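Local coordinates for 2S Albumin protein (Dolichos, PDB 6IX1) that probably serves as a seed storage albumin and is built as a four-bladed hemopexin-type beta-propeller, at residues R12-Y17 and V27-G32; D36-N41 and W216-D221; E69-Y74 and I84-G89. All coordinates share one frame; numbering follows the deposited sequence.

Interaction 1. Residues R12-Y17 and V27-G32; sequences RAYEVY and VYYTPG. With SO4 (sulfate ion), chain D.
Three tyrosine rings give this hairpin end its shape. One face of the Tyr29 ring receives CD1 of Tyr14, which lies 3.8 Å above the plane and off toward the rim, while the carbonyl carbon of Glu15 sits at the edge in the plane. The Tyr14 and Tyr29 rings meet obliquely, their planes 56° apart. At the edge of the Tyr28 ring, CE1 meets Ala13 O at 3.6 Å. Tyr14 owes its position to the type II turn from Arg12 to Glu15, which it occupies with positive phi (56°), so that its CE1 also reaches Pro31 CG at 3.7 Å. Tyr29 takes the crowded rotamer between its N and carbonyl carbon (chi1 66°), which folds the ring back toward the first strand, where Val16 CG1 touches its CD1 at 3.7 Å. On the sheet face opposite Glu15 and Tyr28, Val16 and Val27 form an antiparallel hydrogen-bonded pair; Tyr29 N donates to Tyr14 O at 2.9 Å. Gly32 N donates to sulfate O2 at 2.8 Å. Strands 15-20 and 23-28 are flanked by 6-9 and 37-44 in the four-stranded antiparallel sheet of one propeller blade, while Phe175 and His178 meet the Tyr29 ring and its hydroxyl.

Interaction 2. Residues D36-N41 and W216-D221; sequences DKILTN and WPCLRD
Trp216, the first residue to leave helical geometry after helix 212-215, lays one face of its indole against the carboxylate of Asp36. The two planes are only 12° apart, and Asp36 OD2 lies 3.7 Å from Trp216 CZ3, over the six-membered ring and toward its rim. Set against a pi face, the carboxylate would probably be poorly stabilised without its other partners: Thr30 N donates to OD2, and a water sits 2.7 Å from Asp36 OD1. An alanine in place of Trp216 would remove the flat surface beside this carboxylate and the edge-to-face contacts with Tyr184, Tyr191 and Phe18, and would probably loosen the carboxylate's orientation. Pro217 opens a short 3-10 turn. Here the end of the chain packs on strand 37-44 of the first sheet, as expected when the last blade of a propeller meets the first. Cys218 N donates to the same water at 2.9 Å, bridging the segments where no direct hydrogen bond joins them. Cys218 CB lies 3.3 Å from Asp36 O, and its chi1 of 72° turns SG to 3.5 Å from the same oxygen, while Cys218 O meets Ile38 CD1 at 3.6 Å. Leu219 N bonds back to Trp216 O. Arg220 then grips Pro217 O twice, through its backbone N and through NH1 at 2.9 Å, the guanidinium donor standing well above the carbonyl plane.

Interaction 3. Residues E69-Y74 and I84-G89; sequences EASEAY and IDYAPG
Asp85 OD2 is held by two waters, each donating to it. One lies 2.6 Å from OD2 and also accepts from Ser71 N; the other, likewise 2.6 Å from OD2, donates to Glu72 OE2 as well. The residues belong to the open end of the hairpin of strands 72-77 and 80-85, part of an antiparallel sheet that forms a blade in the hemopexin-type propeller. The second carboxylate oxygen, OD1, closes an Asx turn by accepting from Ala87 N at 2.9 Å, although the N-H is bent (131°). With CG anti to the backbone N (chi1 -171°), Asp85 thus faces its own turn with one oxygen and the solvent-bridged strand with the other. Glu72 OE2 comes to 4.3 Å from Asp85 OD2; this like charge might raise a pKa, though the shared water and the other donors around Asp85 would probably offset it.

On the other face of the sheet, Ala73 and Ile84 form the antiparallel hydrogen-bonded pair, with a bond in each direction. Beyond it, Tyr86 N donates to Ser71 O at 3.0 Å. The Tyr86 ring, its CG in the crowded position between N and carbonyl carbon (chi1 55°), swings back over that same acceptor, so that Ser71 O stands 3.1 Å above the ring plane, toward the rim. Ser71 CB adds a CH-pi contact over the face, 4.2 Å from the centroid of the Tyr86 ring, and Pro88 CD touches OG, whose hydrogen-bond partner is Ser11 OG. Ser11 N is hydrogen-bonded to the Tyr86 hydroxyl, and in the ring plane the hydroxyl also donates, from 2.7 Å at OH, to a water that in turn donates to Ala70 O and Glu72 O.

Interactions 1 and 2 adjoin: strands 23-28 and 37-44 are neighbours in one sheet, with a probable hydrogen bond from Tyr28 N to Lys37 O (2.8 Å). Tyr29 CB also packs on Trp216 CH2 at 3.5 Å. The sulfate, probably from the crystallisation liquor, borders both: Gly32 N of interaction 1 donates to it, the Trp216 side chain is about 4 Å away, and Tyr184 OH and Tyr191 OH are also hydrogen-bonded to it; it may mark a pocket. Interaction 3 repeats the hairpin-end arrangement in the next sheet, touching interaction 1 where Tyr17 OH meets Tyr86 CD1 at 3.7 Å. Interactions 2 and 3 do not touch; their nearest atoms are about 8 Å apart.

Interaction 1. Residues R12-Y17 and V27-G32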
loop_
_atom_site.group_PDB
_atom_site.type_symbol
_atom_site.label_atom_id
_atom_site.label_comp_id
_atom_site.label_asym_id
_atom_site.label_seq_id
_atom_site.Cartn_x
_atom_site.Cartn_y
_atom_site.Cartn_z
ATOM N N ARG A 12 8.789 -11.848 2.532
ATOM C CA ARG A 12 9.278 -12.417 3.808
ATOM C C ARG A 12 8.171 -12.447 4.809
ATOM O O ARG A 12 7.487 -11.371 5.001
ATOM C CB ARG A 12 10.454 -11.570 4.279
ATOM C CG ARG A 12 11.698 -11.708 3.394
ATOM C CD ARG A 12 12.320 -13.064 3.444
ATOM N NE ARG A 12 13.371 -13.269 2.560
ATOM C CZ ARG A 12 14.665 -13.084 2.840
ATOM N NH1 ARG A 12 15.014 -12.514 3.971
ATOM N NH2 ARG A 12 15.579 -13.444 1.961
ATOM N N ALA A 13 7.946 -13.553 5.471
ATOM C CA ALA A 13 6.784 -13.727 6.331
ATOM C C ALA A 13 6.733 -12.632 7.384
ATOM O O ALA A 13 7.705 -12.337 8.091
ATOM C CB ALA A 13 6.756 -15.096 6.946
ATOM N N TYR A 14 5.558 -12.037 7.508
ATOM C CA TYR A 14 5.286 -11.032 8.546
ATOM C C TYR A 14 6.242 -9.851 8.532
ATOM O O TYR A 14 6.421 -9.206 9.554
ATOM C CB TYR A 14 5.064 -11.649 9.939
ATOM C CG TYR A 14 3.795 -12.455 9.943
ATOM C CD1 TYR A 14 2.589 -11.820 10.155
ATOM C CD2 TYR A 14 3.724 -13.818 9.677
ATOM C CE1 TYR A 14 1.385 -12.504 10.018
ATOM C CE2 TYR A 14 2.529 -14.506 9.520
ATOM C CZ TYR A 14 1.342 -13.849 9.734
ATOM O OH TYR A 14 0.126 -14.490 9.651
ATOM N N GLU A 15 6.681 -9.494 7.332
ATOM C CA GLU A 15 7.397 -8.231 7.123
ATOM C C GLU A 15 6.548 -7.284 6.243
ATOM O O GLU A 15 5.967 -7.723 5.233
ATOM C CB GLU A 15 8.781 -8.456 6.506
ATOM C CG GLU A 15 9.648 -9.265 7.406
ATOM C CD GLU A 15 11.094 -9.443 6.960
ATOM O OE1 GLU A 15 11.617 -8.560 6.271
ATOM O OE2 GLU A 15 11.701 -10.433 7.454
ATOM N N VAL A 16 6.595 -6.011 6.614
ATOM C CA VAL A 16 5.886 -4.943 5.896
ATOM C C VAL A 16 6.877 -3.777 5.715
ATOM O O VAL A 16 7.736 -3.510 6.569
ATOM C CB VAL A 16 4.590 -4.487 6.605
ATOM C CG1 VAL A 16 4.848 -3.945 8.036
ATOM C CG2 VAL A 16 3.862 -3.420 5.792
ATOM N N TYR A 17 6.778 -3.148 4.549
ATOM C CA TYR A 17 7.483 -1.901 4.278
ATOM C C TYR A 17 6.516 -0.726 4.401
ATOM O O TYR A 17 5.437 -0.767 3.802
ATOM C CB TYR A 17 8.071 -1.922 2.865
ATOM C CG TYR A 17 9.193 -2.905 2.638
ATOM C CD1 TYR A 17 8.894 -4.189 2.289
ATOM C CD2 TYR A 17 10.537 -2.590 2.819
ATOM C CE1 TYR A 17 9.860 -5.154 2.089
ATOM C CE2 TYR A 17 11.522 -3.544 2.593
ATOM C CZ TYR A 17 11.181 -4.857 2.266
ATOM O OH TYR A 17 12.095 -5.860 2.071
ATOM N N VAL A 27 9.224 -3.530 9.060
ATOM C CA VAL A 27 8.729 -3.969 10.361
ATOM C C VAL A 27 8.354 -5.446 10.320
ATOM O O VAL A 27 7.740 -5.884 9.290
ATOM C CB VAL A 27 7.510 -3.062 10.733
ATOM C CG1 VAL A 27 6.811 -3.578 11.993
ATOM C CG2 VAL A 27 7.900 -1.600 10.934
ATOM N N TYR A 28 8.664 -6.146 11.395
ATOM C CA TYR A 28 8.248 -7.527 11.642
ATOM C C TYR A 28 7.003 -7.412 12.498
ATOM O O TYR A 28 7.087 -7.029 13.684
ATOM C CB TYR A 28 9.401 -8.232 12.372
ATOM C CG TYR A 28 9.343 -9.737 12.434
ATOM C CD1 TYR A 28 8.970 -10.479 11.346
ATOM C CD2 TYR A 28 9.957 -10.405 13.504
ATOM C CE1 TYR A 28 9.135 -11.843 11.313
ATOM C CE2 TYR A 28 10.037 -11.775 13.503
ATOM C CZ TYR A 28 9.722 -12.495 12.381
ATOM O OH TYR A 28 9.844 -13.886 12.415
ATOM N N TYR A 29 5.844 -7.693 11.927
ATOM C CA TYR A 29 4.545 -7.297 12.559
ATOM C C TYR A 29 3.850 -8.522 13.129
ATOM O O TYR A 29 4.067 -9.652 12.722
ATOM C CB TYR A 29 3.653 -6.466 11.624
ATOM C CG TYR A 29 3.156 -7.174 10.432
ATOM C CD1 TYR A 29 3.921 -7.309 9.296
ATOM C CD2 TYR A 29 1.840 -7.623 10.440
ATOM C CE1 TYR A 29 3.412 -7.939 8.186
ATOM C CE2 TYR A 29 1.367 -8.320 9.358
ATOM C CZ TYR A 29 2.145 -8.485 8.222
ATOM O OH TYR A 29 1.556 -9.157 7.182
ATOM N N THR A 30 2.901 -8.186 13.992
ATOM C CA THR A 30 2.269 -9.190 14.862
ATOM C C THR A 30 0.774 -8.904 14.873
ATOM O O THR A 30 0.284 -8.064 15.609
ATOM C CB THR A 30 2.865 -9.199 16.262
ATOM O OG1 THR A 30 2.694 -7.904 16.891
ATOM C CG2 THR A 30 4.321 -9.603 16.194
ATOM N N PRO A 31 -0.053 -9.570 14.030
ATOM C CA PRO A 31 -1.489 -9.304 14.054
ATOM C C PRO A 31 -2.085 -9.477 15.441
ATOM O O PRO A 31 -1.793 -10.446 16.149
ATOM C CB PRO A 31 -2.041 -10.375 13.106
ATOM C CG PRO A 31 -0.925 -10.536 12.087
ATOM C CD PRO A 31 0.334 -10.452 12.918
ATOM N N GLY A 32 -2.892 -8.497 15.839
ATOM C CA GLY A 32 -3.685 -8.602 17.057
ATOM C C GLY A 32 -2.917 -8.260 18.326
ATOM O O GLY A 32 -3.526 -8.394 19.366
HETATM S S SO4 D . -3.407 -5.116 14.767
HETATM O O1 SO4 D . -3.318 -5.446 16.146
HETATM O O2 SO4 D . -3.168 -6.321 14.050
HETATM O O3 SO4 D . -2.442 -4.204 14.423
HETATM O O4 SO4 D . -4.681 -4.564 14.401
#

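Interaction 2. Residues D36-N41 and W216-D221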
loop_
_atom_site.group_PDB
_atom_site.type_symbol
_atom_site.label_atom_id
_atom_site.label_comp_id
_atom_site.label_asym_id
_atom_site.label_seq_id
_atom_site.Cartn_x
_atom_site.Cartn_y
_atom_site.Cartn_z
ATOM N N ASP A 36 4.911 -5.648 17.316
ATOM C CA ASP A 36 5.646 -5.342 16.097
ATOM C C ASP A 36 7.012 -4.764 16.450
ATOM O O ASP A 36 7.088 -3.973 17.382
ATOM C CB ASP A 36 4.889 -4.386 15.209
ATOM C CG ASP A 36 3.385 -4.513 15.356
ATOM O OD1 ASP A 36 2.905 -3.828 16.286
ATOM O OD2 ASP A 36 2.744 -5.321 14.604
ATOM N N LYS A 37 8.016 -5.074 15.637
ATOM C CA LYS A 37 9.363 -4.530 15.853
ATOM C C LYS A 37 10.000 -4.125 14.534
ATOM O O LYS A 37 9.794 -4.825 13.558
ATOM C CB LYS A 37 10.277 -5.505 16.646
ATOM C CG LYS A 37 9.750 -5.953 17.987
ATOM C CD LYS A 37 9.609 -4.867 19.010
ATOM C CE LYS A 37 9.325 -5.613 20.327
ATOM N NZ LYS A 37 8.767 -4.746 21.335
ATOM N N ILE A 38 10.881 -3.167 14.639
ATOM C CA ILE A 38 11.595 -2.665 13.464
ATOM C C ILE A 38 12.743 -3.638 13.124
ATOM O O ILE A 38 13.475 -4.127 14.002
ATOM C CB ILE A 38 12.120 -1.247 13.784
ATOM C CG1 ILE A 38 10.962 -0.274 13.989
ATOM C CG2 ILE A 38 13.084 -0.821 12.693
ATOM C CD1 ILE A 38 11.366 1.110 14.309
ATOM N N LEU A 39 12.901 -3.864 11.827
ATOM C CA LEU A 39 14.002 -4.595 11.217
ATOM C C LEU A 39 14.942 -3.660 10.465
ATOM O O LEU A 39 16.139 -3.906 10.427
ATOM C CB LEU A 39 13.538 -5.715 10.287
ATOM C CG LEU A 39 12.679 -6.780 10.927
ATOM C CD1 LEU A 39 12.150 -7.724 9.886
ATOM C CD2 LEU A 39 13.516 -7.545 11.930
ATOM N N THR A 40 14.372 -2.689 9.748
ATOM C CA THR A 40 15.222 -1.599 9.135
ATOM C C THR A 40 14.836 -0.282 9.777
ATOM O O THR A 40 13.677 0.142 9.606
ATOM C CB THR A 40 15.055 -1.498 7.607
ATOM O OG1 THR A 40 15.504 -2.719 7.047
ATOM C CG2 THR A 40 15.838 -0.375 6.972
ATOM N N ASN A 41 15.749 0.287 10.550
ATOM C CA ASN A 41 15.572 1.606 11.147
ATOM C C ASN A 41 15.322 2.638 10.024
ATOM O O ASN A 41 15.816 2.525 8.916
ATOM C CB ASN A 41 16.755 2.022 12.030
ATOM C CG ASN A 41 16.691 1.488 13.441
ATOM O OD1 ASN A 41 15.611 1.352 14.023
ATOM N ND2 ASN A 41 17.867 1.248 14.006
ATOM N N TRP A 216 0.581 0.085 16.836
ATOM C CA TRP A 216 1.961 -0.082 16.290
ATOM C C TRP A 216 2.941 0.783 17.072
ATOM O O TRP A 216 3.549 1.711 16.560
ATOM C CB TRP A 216 1.962 0.328 14.818
ATOM C CG TRP A 216 1.112 -0.587 13.975
ATOM C CD1 TRP A 216 -0.257 -0.539 13.824
ATOM C CD2 TRP A 216 1.556 -1.595 13.068
ATOM N NE1 TRP A 216 -0.676 -1.502 12.953
ATOM C CE2 TRP A 216 0.412 -2.161 12.453
ATOM C CE3 TRP A 216 2.814 -2.019 12.651
ATOM C CZ2 TRP A 216 0.498 -3.150 11.499
ATOM C CZ3 TRP A 216 2.900 -3.034 11.753
ATOM C CH2 TRP A 216 1.773 -3.589 11.170
ATOM N N PRO A 217 3.052 0.572 18.406
ATOM C CA PRO A 217 3.876 1.459 19.192
ATOM C C PRO A 217 5.369 1.505 18.842
ATOM O O PRO A 217 6.057 2.443 19.207
ATOM C CB PRO A 217 3.641 1.038 20.624
ATOM C CG PRO A 217 3.175 -0.406 20.492
ATOM C CD PRO A 217 2.356 -0.440 19.206
ATOM N N CYS A 218 5.817 0.532 18.067
ATOM C CA CYS A 218 7.238 0.528 17.666
ATOM C C CYS A 218 7.537 1.717 16.750
ATOM O O CYS A 218 8.712 2.012 16.549
ATOM C CB CYS A 218 7.712 -0.800 17.042
ATOM S SG CYS A 218 7.055 -1.082 15.349
ATOM N N LEU A 219 6.496 2.368 16.221
ATOM C CA LEU A 219 6.652 3.525 15.340
ATOM C C LEU A 219 6.637 4.855 16.089
ATOM O O LEU A 219 6.767 5.859 15.416
ATOM C CB LEU A 219 5.573 3.515 14.285
ATOM C CG LEU A 219 5.549 2.264 13.391
ATOM C CD1 LEU A 219 4.409 2.420 12.422
ATOM C CD2 LEU A 219 6.891 1.988 12.688
ATOM N N ARG A 220 6.523 4.804 17.417
ATOM C CA ARG A 220 6.274 6.055 18.155
ATOM C C ARG A 220 7.453 7.042 18.170
ATOM O O ARG A 220 7.213 8.237 18.462
ATOM C CB ARG A 220 5.828 5.759 19.577
ATOM C CG ARG A 220 6.897 5.214 20.482
ATOM C CD ARG A 220 6.330 4.714 21.769
ATOM N NE ARG A 220 7.372 4.292 22.685
ATOM C CZ ARG A 220 8.006 3.149 22.558
ATOM N NH1 ARG A 220 7.732 2.326 21.550
ATOM N NH2 ARG A 220 8.924 2.808 23.446
ATOM N N ASP A 221 8.658 6.655 17.831
ATOM C CA ASP A 221 9.810 7.577 17.795
ATOM C C ASP A 221 10.024 8.157 16.410
ATOM O O ASP A 221 10.882 9.061 16.243
ATOM C CB ASP A 221 11.085 6.916 18.336
ATOM C CG ASP A 221 10.900 6.655 19.828
ATOM O OD1 ASP A 221 10.271 7.476 20.528
ATOM O OD2 ASP A 221 11.432 5.643 20.250
HETATM O O HOH W 1 4.555 -2.085 17.590
#

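Interaction 3. Residues E69-Y74 and I84-G89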
loop_
_atom_site.group_PDB
_atom_site.type_symbol
_atom_site.label_atom_id
_atom_site.label_comp_id
_atom_site.label_asym_id
_atom_site.label_seq_id
_atom_site.Cartn_x
_atom_site.Cartn_y
_atom_site.Cartn_z
ATOM N N GLU A 69 3.781 -10.413 -6.754
ATOM C CA GLU A 69 4.188 -11.806 -6.522
ATOM C C GLU A 69 5.690 -11.801 -6.199
ATOM O O GLU A 69 6.393 -10.865 -6.499
ATOM C CB GLU A 69 3.829 -12.673 -7.757
ATOM C CG GLU A 69 4.539 -12.210 -9.028
ATOM C CD GLU A 69 4.092 -12.976 -10.252
ATOM O OE1 GLU A 69 2.886 -13.031 -10.490
ATOM O OE2 GLU A 69 4.948 -13.591 -10.901
ATOM N N ALA A 70 6.178 -12.960 -5.763
ATOM C CA ALA A 70 7.620 -13.087 -5.530
ATOM C C ALA A 70 8.099 -11.892 -4.693
ATOM O O ALA A 70 7.374 -11.489 -3.767
ATOM C CB ALA A 70 8.359 -13.344 -6.815
ATOM N N SER A 71 9.214 -11.267 -5.048
ATOM C CA SER A 71 9.672 -10.058 -4.359
ATOM C C SER A 71 9.539 -8.852 -5.306
ATOM O O SER A 71 10.392 -7.996 -5.383
ATOM C CB SER A 71 11.065 -10.263 -3.849
ATOM O OG SER A 71 11.101 -11.298 -2.877
ATOM N N GLU A 72 8.378 -8.765 -5.937
ATOM C CA GLU A 72 8.011 -7.669 -6.862
ATOM C C GLU A 72 6.924 -6.765 -6.260
ATOM O O GLU A 72 6.082 -7.234 -5.538
ATOM C CB GLU A 72 7.577 -8.251 -8.202
ATOM C CG GLU A 72 8.729 -9.017 -8.869
ATOM C CD GLU A 72 8.398 -9.787 -10.129
ATOM O OE1 GLU A 72 7.252 -9.908 -10.402
ATOM O OE2 GLU A 72 9.359 -10.339 -10.688
ATOM N N ALA A 73 6.998 -5.498 -6.649
ATOM C CA ALA A 73 5.998 -4.522 -6.229
ATOM C C ALA A 73 5.940 -3.392 -7.255
ATOM O O ALA A 73 6.952 -3.095 -7.834
ATOM C CB ALA A 73 6.331 -3.990 -4.881
ATOM N N TYR A 74 4.742 -2.783 -7.356
ATOM C CA TYR A 74 4.646 -1.452 -7.987
ATOM C C TYR A 74 4.784 -0.350 -6.973
ATOM O O TYR A 74 4.233 -0.494 -5.845
ATOM C CB TYR A 74 3.337 -1.272 -8.768
ATOM C CG TYR A 74 3.310 -1.977 -10.074
ATOM C CD1 TYR A 74 3.851 -1.374 -11.201
ATOM C CD2 TYR A 74 2.828 -3.248 -10.240
ATOM C CE1 TYR A 74 3.892 -1.989 -12.443
ATOM C CE2 TYR A 74 2.830 -3.867 -11.466
ATOM C CZ TYR A 74 3.366 -3.236 -12.575
ATOM O OH TYR A 74 3.349 -3.873 -13.778
ATOM N N ILE A 84 9.269 -2.849 -9.526
ATOM C CA ILE A 84 10.595 -3.107 -8.918
ATOM C C ILE A 84 10.605 -4.563 -8.445
ATOM O O ILE A 84 9.606 -5.195 -8.057
ATOM C CB ILE A 84 10.932 -2.082 -7.822
ATOM C CG1 ILE A 84 10.121 -2.299 -6.545
ATOM C CG2 ILE A 84 10.744 -0.716 -8.375
ATOM C CD1 ILE A 84 10.564 -1.469 -5.374
ATOM N N ASP A 85 11.831 -5.048 -8.330
ATOM C CA ASP A 85 12.178 -6.223 -7.476
ATOM C C ASP A 85 12.909 -5.672 -6.247
ATOM O O ASP A 85 13.909 -4.992 -6.431
ATOM C CB ASP A 85 12.992 -7.275 -8.254
ATOM C CG ASP A 85 13.148 -8.571 -7.448
ATOM O OD1 ASP A 85 13.484 -8.505 -6.278
ATOM O OD2 ASP A 85 12.686 -9.664 -8.006
ATOM N N TYR A 86 12.335 -5.784 -5.058
ATOM C CA TYR A 86 12.913 -5.225 -3.817
ATOM C C TYR A 86 13.891 -6.232 -3.164
ATOM O O TYR A 86 14.509 -5.861 -2.127
ATOM C CB TYR A 86 11.840 -4.679 -2.875
ATOM C CG TYR A 86 10.775 -5.666 -2.521
ATOM C CD1 TYR A 86 10.949 -6.478 -1.413
ATOM C CD2 TYR A 86 9.597 -5.789 -3.243
ATOM C CE1 TYR A 86 10.007 -7.432 -1.092
ATOM C CE2 TYR A 86 8.658 -6.742 -2.942
ATOM C CZ TYR A 86 8.864 -7.559 -1.864
ATOM O OH TYR A 86 7.955 -8.504 -1.530
ATOM N N ALA A 87 14.050 -7.450 -3.687
ATOM C CA ALA A 87 15.214 -8.342 -3.383
ATOM C C ALA A 87 15.562 -8.402 -1.907
ATOM O O ALA A 87 16.680 -8.060 -1.509
ATOM C CB ALA A 87 16.393 -7.969 -4.294
ATOM N N PRO A 88 14.687 -8.882 -1.030
ATOM C CA PRO A 88 14.969 -8.874 0.397
ATOM C C PRO A 88 16.212 -9.670 0.761
ATOM O O PRO A 88 16.542 -10.688 0.133
ATOM C CB PRO A 88 13.762 -9.505 1.061
ATOM C CG PRO A 88 12.760 -9.628 0.023
ATOM C CD PRO A 88 13.404 -9.422 -1.306
ATOM N N GLY A 89 16.949 -9.096 1.677
ATOM C CA GLY A 89 18.151 -9.775 2.218
ATOM C C GLY A 89 19.359 -9.572 1.331
ATOM O O GLY A 89 20.366 -10.131 1.622
HETATM O O HOH W 2 6.097 -8.992 -3.384
HETATM O O HOH W 3 11.157 -11.622 -7.213
HETATM O O HOH W 4 12.059 -10.079 -10.493
#